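Local coordinates for alpha-glucosidase (Pseudoalteromonas sp. K8, PDB 5HQA), which hydrolyses alpha-glucosides as a member of glycoside hydrolase family 97, and here holds acarbose beside a calcium ion, at residues 385-390 against 431-436; 451-456 against 525-530; 414-419 against 437-442. All coordinates share one frame; numbering follows the deposited sequence.

Contact 1 (385-390 against 431-436); sequences VKTGYV and ISINTH. With AC1 (4,6-dideoxy-4-{[(1S,4R,5S,6S)-4,5,6-trihydroxy-3-(hydroxymethyl)cyclohex-2-en-1-yl]amino}-alpha-D-glucopyranose), chain B.
Lys386 lays its CE over the centre of one face of the His436 ring, 3.4 Å from the centroid, a CH-pi contact made almost straight down the ring normal. Both side chains end on the bound inhibitor: Lys386 NZ donates to O3B of AC1 at 2.8 Å, and His436 ND1 donates to O2B at 2.7 Å. The latter bond is nearly straight (172° at the hydrogen), with O2B at the ring edge and in its plane. Outside the pair, Glu311 forms a salt bridge with Lys386 NZ, while Asp489 OD2 takes both His436 NE2 and Asn434 ND2, fixing the imidazole at its other nitrogen. With CG anti to the backbone N (chi1 175°), the Lys386 chain runs extended alongside Asn434.

Beneath these groups lie two adjacent parallel strands, 384-388 and 432-435. Four N-H...O bonds join them, from Val385 N to Ser432 O at one end to His436 N and Thr387 O at the other. On the sheet face away from Lys386 and Asn434, Thr387 OG1 sits against Thr435 CG2 (3.6 Å) and shares a water with Tyr389 OH. Farther down, Val385 CG2 meets Ile431 CG2 at 3.6 Å, and Tyr377 of helix 363-379 packs on Val385. Tyr389 brings its ring edge to His436 O, with CD1 3.3 Å away.

O2B and O3B sit on neighbouring carbons, so Lys386 of strand 384-388 and His436, just past strand 432-435, together grip a vicinal diol, consistent with recognition of a glucose-like ring at the mouth of a TIM barrel.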
loop_
_atom_site.group_PDB
_atom_site.type_symbol
_atom_site.label_atom_id
_atom_site.label_comp_id
_atom_site.label_asym_id
_atom_site.label_seq_id
_atom_site.Cartn_x
_atom_site.Cartn_y
_atom_site.Cartn_z
ATOM N N VAL A 385 6.256 1.819 -15.421
ATOM C CA VAL A 385 7.538 2.324 -14.936
ATOM C C VAL A 385 7.568 2.204 -13.420
ATOM O O VAL A 385 6.616 2.606 -12.740
ATOM C CB VAL A 385 7.781 3.784 -15.370
ATOM C CG1 VAL A 385 9.038 4.347 -14.709
ATOM C CG2 VAL A 385 7.896 3.867 -16.893
ATOM N N LYS A 386 8.648 1.623 -12.900
ATOM C CA LYS A 386 8.926 1.604 -11.471
ATOM C C LYS A 386 9.786 2.817 -11.142
ATOM O O LYS A 386 10.842 3.006 -11.751
ATOM C CB LYS A 386 9.648 0.311 -11.088
ATOM C CG LYS A 386 10.102 0.227 -9.647
ATOM C CD LYS A 386 10.798 -1.113 -9.405
ATOM C CE LYS A 386 11.404 -1.181 -8.010
ATOM N NZ LYS A 386 12.159 -2.438 -7.841
ATOM N N THR A 387 9.329 3.645 -10.204
ATOM C CA THR A 387 10.086 4.809 -9.758
ATOM C C THR A 387 10.677 4.549 -8.378
ATOM O O THR A 387 10.261 3.638 -7.656
ATOM C CB THR A 387 9.208 6.062 -9.720
ATOM O OG1 THR A 387 8.110 5.847 -8.820
ATOM C CG2 THR A 387 8.676 6.393 -11.127
ATOM N N GLY A 388 11.666 5.352 -8.017
ATOM C CA GLY A 388 12.371 5.143 -6.766
ATOM C C GLY A 388 12.883 6.450 -6.215
ATOM O O GLY A 388 13.266 7.350 -6.965
ATOM N N TYR A 389 12.888 6.555 -4.885
ATOM C CA TYR A 389 13.271 7.790 -4.207
ATOM C C TYR A 389 14.174 7.462 -3.015
ATOM O O TYR A 389 13.910 7.837 -1.875
ATOM C CB TYR A 389 12.022 8.569 -3.780
ATOM C CG TYR A 389 11.144 8.953 -4.963
ATOM C CD1 TYR A 389 10.253 8.040 -5.519
ATOM C CD2 TYR A 389 11.225 10.219 -5.533
ATOM C CE1 TYR A 389 9.471 8.373 -6.618
ATOM C CE2 TYR A 389 10.438 10.568 -6.635
ATOM C CZ TYR A 389 9.562 9.638 -7.167
ATOM O OH TYR A 389 8.769 9.967 -8.252
ATOM N N VAL A 390 15.273 6.751 -3.268
ATOM C CA VAL A 390 16.099 6.252 -2.167
ATOM C C VAL A 390 16.875 7.415 -1.545
ATOM O O VAL A 390 17.764 7.998 -2.168
ATOM C CB VAL A 390 17.045 5.137 -2.627
ATOM C CG1 VAL A 390 17.991 4.750 -1.484
ATOM C CG2 VAL A 390 16.237 3.929 -3.054
ATOM N N ILE A 431 1.267 5.507 -19.415
ATOM C CA ILE A 431 2.219 4.780 -18.581
ATOM C C ILE A 431 1.662 4.695 -17.164
ATOM O O ILE A 431 1.159 5.691 -16.628
ATOM C CB ILE A 431 3.602 5.456 -18.603
ATOM C CG1 ILE A 431 4.232 5.305 -19.998
ATOM C CG2 ILE A 431 4.505 4.908 -17.495
ATOM C CD1 ILE A 431 5.524 6.070 -20.176
ATOM N N SER A 432 1.741 3.503 -16.569
ATOM C CA SER A 432 1.374 3.261 -15.182
ATOM C C SER A 432 2.617 3.262 -14.304
ATOM O O SER A 432 3.711 2.911 -14.756
ATOM C CB SER A 432 0.642 1.926 -15.036
ATOM O OG SER A 432 -0.581 1.968 -15.752
ATOM N N ILE A 433 2.433 3.634 -13.033
ATOM C CA ILE A 433 3.532 3.930 -12.121
ATOM C C ILE A 433 3.468 2.997 -10.920
ATOM O O ILE A 433 2.406 2.833 -10.304
ATOM C CB ILE A 433 3.510 5.401 -11.669
ATOM C CG1 ILE A 433 3.770 6.323 -12.861
ATOM C CG2 ILE A 433 4.558 5.651 -10.587
ATOM C CD1 ILE A 433 5.141 6.109 -13.508
ATOM N N ASN A 434 4.615 2.399 -10.593
ATOM C CA ASN A 434 4.839 1.587 -9.399
ATOM C C ASN A 434 5.888 2.326 -8.574
ATOM O O ASN A 434 7.061 2.360 -8.958
ATOM C CB ASN A 434 5.307 0.186 -9.819
ATOM C CG ASN A 434 5.928 -0.619 -8.687
ATOM O OD1 ASN A 434 5.764 -0.309 -7.505
ATOM N ND2 ASN A 434 6.635 -1.690 -9.058
ATOM N N THR A 435 5.480 2.946 -7.463
ATOM C CA THR A 435 6.344 3.879 -6.736
ATOM C C THR A 435 7.019 3.185 -5.560
ATOM O O THR A 435 6.339 2.763 -4.618
ATOM C CB THR A 435 5.554 5.074 -6.204
ATOM O OG1 THR A 435 4.770 5.651 -7.251
ATOM C CG2 THR A 435 6.514 6.135 -5.641
ATOM N N HIS A 436 8.349 3.118 -5.580
ATOM C CA HIS A 436 9.095 2.713 -4.393
ATOM C C HIS A 436 9.597 3.942 -3.642
ATOM O O HIS A 436 9.813 5.003 -4.233
ATOM C CB HIS A 436 10.246 1.767 -4.759
ATOM C CG HIS A 436 9.772 0.377 -5.071
ATOM N ND1 HIS A 436 10.404 -0.758 -4.607
ATOM C CD2 HIS A 436 8.690 -0.052 -5.770
ATOM C CE1 HIS A 436 9.740 -1.826 -5.021
ATOM N NE2 HIS A 436 8.704 -1.424 -5.737
HETATM C C1 AC1 B . 18.158 1.330 0.821
HETATM O O2 AC1 B . 16.296 1.926 2.204
HETATM C C2 AC1 B . 16.692 1.734 0.835
HETATM C C4A AC1 B . 15.335 -1.208 -6.027
HETATM C C3 AC1 B . 15.826 0.712 0.148
HETATM O O3 AC1 B . 14.440 1.087 0.242
HETATM C C4 AC1 B . 16.265 0.551 -1.284
HETATM N N4A AC1 B . 15.292 -0.218 -2.123
HETATM C C5 AC1 B . 17.582 -0.186 -1.101
HETATM O O5 AC1 B . 18.561 0.768 -0.510
HETATM C C6 AC1 B . 18.167 -0.753 -2.358
HETATM C C1B AC1 B . 14.941 0.429 -3.438
HETATM C C2B AC1 B . 13.789 -0.483 -4.230
HETATM O O2B AC1 B . 12.737 -0.746 -3.302
HETATM C C3B AC1 B . 14.352 -1.639 -4.796
HETATM O O3B AC1 B . 13.360 -2.550 -5.333
HETATM O O4 AC1 B . 16.016 -2.342 -6.527
HETATM C C5B AC1 B . 16.297 -0.197 -5.654
HETATM C C7B AC1 B . 16.050 0.668 -4.299
HETATM C C6B AC1 B . 17.131 0.428 -6.785
HETATM O O6B AC1 B . 16.296 1.281 -7.505
HETATM O O HOH W 1 6.539 8.179 -8.702
#

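Contact 2 (451-456 against 525-530). With CA (calcium ion), chain C; AC1 (4,6-dideoxy-4-{[(1S,4R,5S,6S)-4,5,6-trihydroxy-3-(hydroxymethyl)cyclohex-2-en-1-yl]amino}-alpha-D-glucopyranose), chain B.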
loop_
_atom_site.group_PDB
_atom_site.type_symbol
_atom_site.label_atom_id
_atom_site.label_comp_id
_atom_site.label_asym_id
_atom_site.label_seq_id
_atom_site.Cartn_x
_atom_site.Cartn_y
_atom_site.Cartn_z
ATOM N N TRP A 451 -1.960 4.688 -11.203
ATOM C CA TRP A 451 -1.102 4.573 -10.021
ATOM C C TRP A 451 -1.361 3.196 -9.418
ATOM O O TRP A 451 -2.134 3.027 -8.472
ATOM C CB TRP A 451 -1.384 5.695 -9.026
ATOM C CG TRP A 451 -0.194 6.022 -8.159
ATOM C CD1 TRP A 451 0.971 5.311 -8.061
ATOM C CD2 TRP A 451 -0.042 7.159 -7.306
ATOM N NE1 TRP A 451 1.837 5.935 -7.193
ATOM C CE2 TRP A 451 1.239 7.073 -6.717
ATOM C CE3 TRP A 451 -0.861 8.246 -6.986
ATOM C CZ2 TRP A 451 1.718 8.031 -5.823
ATOM C CZ3 TRP A 451 -0.381 9.203 -6.102
ATOM C CH2 TRP A 451 0.896 9.089 -5.532
ATOM N N ILE A 452 -0.694 2.189 -9.985
ATOM C CA ILE A 452 -1.180 0.822 -9.803
ATOM C C ILE A 452 -0.708 0.203 -8.491
ATOM O O ILE A 452 -1.435 -0.601 -7.893
ATOM C CB ILE A 452 -0.799 -0.057 -11.009
ATOM C CG1 ILE A 452 0.705 -0.006 -11.277
ATOM C CG2 ILE A 452 -1.569 0.399 -12.232
ATOM C CD1 ILE A 452 1.143 -0.923 -12.394
ATOM N N THR A 453 0.476 0.553 -8.002
ATOM C CA THR A 453 0.972 -0.072 -6.785
ATOM C C THR A 453 2.132 0.763 -6.246
ATOM O O THR A 453 2.561 1.745 -6.861
ATOM C CB THR A 453 1.371 -1.533 -7.051
ATOM O OG1 THR A 453 1.513 -2.232 -5.806
ATOM C CG2 THR A 453 2.685 -1.622 -7.850
ATOM N N ARG A 454 2.622 0.372 -5.074
ATOM C CA ARG A 454 3.759 1.048 -4.463
ATOM C C ARG A 454 4.373 0.122 -3.427
ATOM O O ARG A 454 3.802 -0.908 -3.064
ATOM C CB ARG A 454 3.343 2.376 -3.819
ATOM C CG ARG A 454 2.592 2.216 -2.488
ATOM C CD ARG A 454 1.834 3.501 -2.159
ATOM N NE ARG A 454 0.841 3.782 -3.192
ATOM C CZ ARG A 454 0.491 5.001 -3.591
ATOM N NH1 ARG A 454 1.057 6.077 -3.045
ATOM N NH2 ARG A 454 -0.431 5.144 -4.543
ATOM N N GLU A 455 5.552 0.508 -2.950
ATOM C CA GLU A 455 6.190 -0.253 -1.884
ATOM C C GLU A 455 5.772 0.348 -0.538
ATOM O O GLU A 455 4.676 0.051 -0.048
ATOM C CB GLU A 455 7.707 -0.272 -2.085
ATOM C CG GLU A 455 8.430 -1.297 -1.239
ATOM C CD GLU A 455 9.921 -1.324 -1.540
ATOM O OE1 GLU A 455 10.585 -0.273 -1.392
ATOM O OE2 GLU A 455 10.422 -2.394 -1.946
ATOM N N GLY A 456 6.598 1.198 0.066
ATOM C CA GLY A 456 6.145 1.882 1.282
ATOM C C GLY A 456 5.990 0.991 2.500
ATOM O O GLY A 456 5.075 1.199 3.319
ATOM N N SER A 525 -1.835 -6.982 -5.145
ATOM C CA SER A 525 -1.250 -5.974 -6.018
ATOM C C SER A 525 -1.675 -6.275 -7.445
ATOM O O SER A 525 -1.722 -7.456 -7.822
ATOM C CB SER A 525 0.278 -5.959 -5.913
ATOM O OG SER A 525 0.826 -4.978 -6.776
ATOM N N PRO A 526 -2.006 -5.262 -8.258
ATOM C CA PRO A 526 -2.411 -5.552 -9.646
ATOM C C PRO A 526 -1.262 -6.037 -10.504
ATOM O O PRO A 526 -1.503 -6.698 -11.525
ATOM C CB PRO A 526 -2.953 -4.206 -10.144
ATOM C CG PRO A 526 -2.202 -3.197 -9.330
ATOM C CD PRO A 526 -2.055 -3.820 -7.965
ATOM N N ILE A 527 -0.023 -5.719 -10.137
ATOM C CA ILE A 527 1.146 -6.350 -10.734
ATOM C C ILE A 527 1.857 -7.122 -9.635
ATOM O O ILE A 527 2.023 -6.618 -8.519
ATOM C CB ILE A 527 2.092 -5.349 -11.431
ATOM C CG1 ILE A 527 2.545 -4.239 -10.487
ATOM C CG2 ILE A 527 1.424 -4.767 -12.680
ATOM C CD1 ILE A 527 3.702 -3.418 -11.051
ATOM N N GLN A 528 2.218 -8.362 -9.938
ATOM C CA GLN A 528 2.893 -9.249 -9.008
ATOM C C GLN A 528 4.185 -9.705 -9.660
ATOM O O GLN A 528 4.172 -10.197 -10.793
ATOM C CB GLN A 528 2.021 -10.461 -8.659
ATOM C CG GLN A 528 0.754 -10.133 -7.829
ATOM C CD GLN A 528 1.054 -9.933 -6.341
ATOM O OE1 GLN A 528 2.201 -9.704 -5.944
ATOM N NE2 GLN A 528 0.017 -10.010 -5.516
ATOM N N MET A 529 5.294 -9.531 -8.964
ATOM C CA MET A 529 6.560 -10.014 -9.484
ATOM C C MET A 529 6.749 -11.469 -9.108
ATOM O O MET A 529 6.361 -11.896 -8.021
ATOM C CB MET A 529 7.725 -9.184 -8.943
ATOM C CG MET A 529 8.992 -9.355 -9.751
ATOM S SD MET A 529 10.285 -8.311 -9.051
ATOM C CE MET A 529 11.520 -8.414 -10.352
ATOM N N ALA A 530 7.320 -12.232 -10.029
ATOM C CA ALA A 530 8.023 -13.460 -9.678
ATOM C C ALA A 530 9.473 -13.027 -9.532
ATOM O O ALA A 530 10.190 -12.875 -10.521
ATOM C CB ALA A 530 7.832 -14.544 -10.733
HETATM CA CA CA C . 12.843 0.045 -1.104
HETATM C C1 AC1 B . 18.158 1.330 0.821
HETATM O O2 AC1 B . 16.296 1.926 2.204
HETATM C C2 AC1 B . 16.692 1.734 0.835
HETATM C C4A AC1 B . 15.335 -1.208 -6.027
HETATM C C3 AC1 B . 15.826 0.712 0.148
HETATM O O3 AC1 B . 14.440 1.087 0.242
HETATM C C4 AC1 B . 16.265 0.551 -1.284
HETATM N N4A AC1 B . 15.292 -0.218 -2.123
HETATM C C5 AC1 B . 17.582 -0.186 -1.101
HETATM O O5 AC1 B . 18.561 0.768 -0.510
HETATM C C6 AC1 B . 18.167 -0.753 -2.358
HETATM C C1B AC1 B . 14.941 0.429 -3.438
HETATM C C2B AC1 B . 13.789 -0.483 -4.230
HETATM O O2B AC1 B . 12.737 -0.746 -3.302
HETATM C C3B AC1 B . 14.352 -1.639 -4.796
HETATM O O3B AC1 B . 13.360 -2.550 -5.333
HETATM O O4 AC1 B . 16.016 -2.342 -6.527
HETATM C C5B AC1 B . 16.297 -0.197 -5.654
HETATM C C7B AC1 B . 16.050 0.668 -4.299
HETATM C C6B AC1 B . 17.131 0.428 -6.785
HETATM O O6B AC1 B . 16.296 1.281 -7.505
#
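Ser525 OG is held from two directions: it accepts from Thr453 OG1 across the contact at 3.0 Å and gives its own proton to Ile527 O at 2.7 Å. The serine oxygen lies anti to its backbone N (chi1 180°), and the second bond ties the residue to the start of its own strand. An alanine here would probably leave Thr453 OG1 without its acceptor and Ile527 O without this donor, so that the threonine hydroxyl could turn more easily.

Around this relay the packing is apolar. Thr453 CG2 rests on Ile527 CG1 at 3.7 Å. Ile452 and Ile527 cross at about a right angle, their CD1 methyls 3.8 Å apart. The ring of Pro526 slides in beside them, CG 3.8 Å from Ile452 CB and only 3.1 Å from Ile452 O. That carbonyl oxygen is buried and has no hydrogen-bonding partner in the model.

Strands 451-454 and 527-529 come together where the parallel sheet curls round into the TIM barrel, and no backbone bond joins the two segments. Arg454 instead pairs through its backbone with Asp489, while side chains fill the interval between the two strands. Beyond strand 451-454, Glu455 reaches the active site on an extended chain. Its OE1 binds the calcium ion at 2.3 Å, together with Glu154, Glu437, Glu461 and the O3, N4A and O2B atoms of AC1.

Contact 3 (414-419 against 437-442); sequences FMVNEY and EPIKDT. With CA (calcium ion), chain C; AC1 (4,6-dideoxy-4-{[(1S,4R,5S,6S)-4,5,6-trihydroxy-3-(hydroxymethyl)cyclohex-2-en-1-yl]amino}-alpha-D-glucopyranose), chain B.
Tyr419 and Glu437 make the one hydrogen bond between these segments: Tyr419 OH donates to Glu437 O at 2.7 Å, its approach tilted somewhat from the carbonyl plane, with a C=O...O angle of 137°. The phenol thus grips the main chain of a residue whose side chain works elsewhere.

Contacts over the ring come next. The backbone N of Ile439 lies over one face of Tyr419, 3.3 Å from CE2, and Ile439 CG2 packs at 3.6 Å from CD2. On the opposite face, one helical turn back, Met415 CE sits toward the rim, so the ring is sandwiched. Purely aliphatic contact adds Val416 CG2 against Ile439 CD1 at 4.0 Å; chi1 of 179° puts Ile439 CG1 anti to the backbone N, and chi2 of 68° then turns CD1 to the valine.

Metal binding belongs to Glu437 alone among these residues. Its chain bends at CG and brings OE2 to the calcium ion at 2.4 Å, while OE1 accepts from Tyr389 N.

Helix 413-428 therefore backs the loop that follows strand 432-435, in the way of a TIM-barrel enzyme, in which the loops at the C-terminal ends of the strands carry active-site residues, here a calcium-binding glutamate.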
loop_
_atom_site.group_PDB
_atom_site.type_symbol
_atom_site.label_atom_id
_atom_site.label_comp_id
_atom_site.label_asym_id
_atom_site.label_seq_id
_atom_site.Cartn_x
_atom_site.Cartn_y
_atom_site.Cartn_z
ATOM N N PHE A 414 5.128 19.092 -0.327
ATOM C CA PHE A 414 5.937 19.198 -1.538
ATOM C C PHE A 414 6.006 17.864 -2.276
ATOM O O PHE A 414 5.760 17.795 -3.486
ATOM C CB PHE A 414 7.353 19.684 -1.210
ATOM C CG PHE A 414 8.290 19.566 -2.377
ATOM C CD1 PHE A 414 8.249 20.501 -3.411
ATOM C CD2 PHE A 414 9.167 18.487 -2.480
ATOM C CE1 PHE A 414 9.087 20.374 -4.514
ATOM C CE2 PHE A 414 10.007 18.356 -3.586
ATOM C CZ PHE A 414 9.964 19.300 -4.599
ATOM N N MET A 415 6.363 16.790 -1.564
ATOM C CA MET A 415 6.510 15.498 -2.233
ATOM C C MET A 415 5.159 14.899 -2.596
ATOM O O MET A 415 5.034 14.236 -3.636
ATOM C CB MET A 415 7.320 14.526 -1.371
ATOM C CG MET A 415 8.830 14.710 -1.546
ATOM S SD MET A 415 9.361 14.518 -3.269
ATOM C CE MET A 415 8.908 12.823 -3.627
ATOM N N VAL A 416 4.139 15.103 -1.753
ATOM C CA VAL A 416 2.791 14.660 -2.114
ATOM C C VAL A 416 2.431 15.182 -3.500
ATOM O O VAL A 416 1.972 14.433 -4.371
ATOM C CB VAL A 416 1.771 15.107 -1.048
ATOM C CG1 VAL A 416 0.336 15.052 -1.603
ATOM C CG2 VAL A 416 1.906 14.246 0.208
ATOM N N ASN A 417 2.702 16.465 -3.744
ATOM C CA ASN A 417 2.428 17.044 -5.054
ATOM C C ASN A 417 3.396 16.533 -6.116
ATOM O O ASN A 417 3.009 16.367 -7.282
ATOM C CB ASN A 417 2.486 18.570 -4.968
ATOM C CG ASN A 417 1.296 19.150 -4.222
ATOM O OD1 ASN A 417 0.250 18.501 -4.121
ATOM N ND2 ASN A 417 1.446 20.367 -3.689
ATOM N N GLU A 418 4.649 16.281 -5.732
ATOM C CA GLU A 418 5.646 15.783 -6.671
ATOM C C GLU A 418 5.280 14.392 -7.185
ATOM O O GLU A 418 5.403 14.113 -8.386
ATOM C CB GLU A 418 7.016 15.781 -5.988
ATOM C CG GLU A 418 8.193 15.708 -6.930
ATOM C CD GLU A 418 8.358 16.952 -7.797
ATOM O OE1 GLU A 418 8.017 18.075 -7.356
ATOM O OE2 GLU A 418 8.833 16.789 -8.940
ATOM N N TYR A 419 4.820 13.505 -6.297
ATOM C CA TYR A 419 4.416 12.172 -6.740
ATOM C C TYR A 419 3.258 12.254 -7.723
ATOM O O TYR A 419 3.252 11.574 -8.756
ATOM C CB TYR A 419 4.001 11.302 -5.553
ATOM C CG TYR A 419 5.102 10.860 -4.620
ATOM C CD1 TYR A 419 6.111 9.998 -5.052
ATOM C CD2 TYR A 419 5.103 11.265 -3.285
ATOM C CE1 TYR A 419 7.111 9.575 -4.172
ATOM C CE2 TYR A 419 6.090 10.852 -2.402
ATOM C CZ TYR A 419 7.091 10.012 -2.854
ATOM O OH TYR A 419 8.062 9.590 -1.975
ATOM N N GLU A 437 9.772 3.784 -2.327
ATOM C CA GLU A 437 9.918 4.898 -1.396
ATOM C C GLU A 437 8.848 5.956 -1.684
ATOM O O GLU A 437 9.165 7.098 -2.031
ATOM C CB GLU A 437 11.316 5.504 -1.439
ATOM C CG GLU A 437 12.403 4.479 -1.104
ATOM C CD GLU A 437 12.656 3.516 -2.256
ATOM O OE1 GLU A 437 12.815 4.008 -3.391
ATOM O OE2 GLU A 437 12.650 2.274 -2.043
ATOM N N PRO A 438 7.565 5.598 -1.546
ATOM C CA PRO A 438 6.473 6.467 -1.985
ATOM C C PRO A 438 5.910 7.284 -0.845
ATOM O O PRO A 438 6.376 7.185 0.295
ATOM C CB PRO A 438 5.428 5.453 -2.447
ATOM C CG PRO A 438 5.545 4.396 -1.364
ATOM C CD PRO A 438 7.040 4.328 -1.018
ATOM N N ILE A 439 4.879 8.069 -1.147
ATOM C CA ILE A 439 3.902 8.447 -0.134
ATOM C C ILE A 439 3.005 7.240 0.113
ATOM O O ILE A 439 2.732 6.448 -0.798
ATOM C CB ILE A 439 3.089 9.679 -0.589
ATOM C CG1 ILE A 439 2.045 10.077 0.460
ATOM C CG2 ILE A 439 2.379 9.406 -1.930
ATOM C CD1 ILE A 439 2.645 10.615 1.757
ATOM N N LYS A 440 2.556 7.077 1.355
ATOM C CA LYS A 440 1.637 5.989 1.668
ATOM C C LYS A 440 0.396 6.064 0.783
ATOM O O LYS A 440 -0.007 7.140 0.327
ATOM C CB LYS A 440 1.237 6.047 3.140
ATOM C CG LYS A 440 0.417 7.302 3.475
ATOM C CD LYS A 440 0.347 7.547 4.982
ATOM C CE LYS A 440 -0.466 8.803 5.274
ATOM N NZ LYS A 440 -0.559 9.114 6.735
ATOM N N ASP A 441 -0.184 4.894 0.518
ATOM C CA ASP A 441 -1.396 4.788 -0.287
ATOM C C ASP A 441 -2.568 5.388 0.486
ATOM O O ASP A 441 -2.772 5.066 1.661
ATOM C CB ASP A 441 -1.648 3.309 -0.615
ATOM C CG ASP A 441 -2.752 3.089 -1.656
ATOM O OD1 ASP A 441 -3.658 3.945 -1.784
ATOM O OD2 ASP A 441 -2.708 2.029 -2.341
ATOM N N THR A 442 -3.313 6.300 -0.148
ATOM C CA THR A 442 -4.516 6.846 0.478
ATOM C C THR A 442 -5.728 6.690 -0.436
ATOM O O THR A 442 -6.712 7.428 -0.293
ATOM C CB THR A 442 -4.323 8.313 0.891
ATOM O OG1 THR A 442 -4.035 9.120 -0.258
ATOM C CG2 THR A 442 -3.155 8.431 1.881
HETATM CA CA CA C . 12.843 0.045 -1.104
HETATM C C1 AC1 B . 18.158 1.330 0.821
HETATM O O2 AC1 B . 16.296 1.926 2.204
HETATM C C2 AC1 B . 16.692 1.734 0.835
HETATM C C4A AC1 B . 15.335 -1.208 -6.027
HETATM C C3 AC1 B . 15.826 0.712 0.148
HETATM O O3 AC1 B . 14.440 1.087 0.242
HETATM C C4 AC1 B . 16.265 0.551 -1.284
HETATM N N4A AC1 B . 15.292 -0.218 -2.123
HETATM C C5 AC1 B . 17.582 -0.186 -1.101
HETATM O O5 AC1 B . 18.561 0.768 -0.510
HETATM C C6 AC1 B . 18.167 -0.753 -2.358
HETATM C C1B AC1 B . 14.941 0.429 -3.438
HETATM C C2B AC1 B . 13.789 -0.483 -4.230
HETATM O O2B AC1 B . 12.737 -0.746 -3.302
HETATM C C3B AC1 B . 14.352 -1.639 -4.796
HETATM O O3B AC1 B . 13.360 -2.550 -5.333
HETATM O O4 AC1 B . 16.016 -2.342 -6.527
HETATM C C5B AC1 B . 16.297 -0.197 -5.654
HETATM C C7B AC1 B . 16.050 0.668 -4.299
HETATM C C6B AC1 B . 17.131 0.428 -6.785
HETATM O O6B AC1 B . 16.296 1.281 -7.505
#

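From the N terminus, residues 385-390 come first and 414-419 next, before contact 1 closes at 431-436 and contact 3 at 437-442; the two therefore cross. Contact 1 closes a beta-alpha-beta crossover from strand 384-388 through helix 413-428 to strand 432-435, and contact 3 ties that helix to the loop beyond. Contact 2 follows in series, bringing 525-530 back to 451-456 after a much longer excursion. Strand 432-435 lies beside strand 451-454, with Thr435 O probably bonded to Glu455 N, and Arg454 NH1 probably reaches Ile439 O. Contacts 2 and 3 share the calcium ion, and all three contacts meet at AC1.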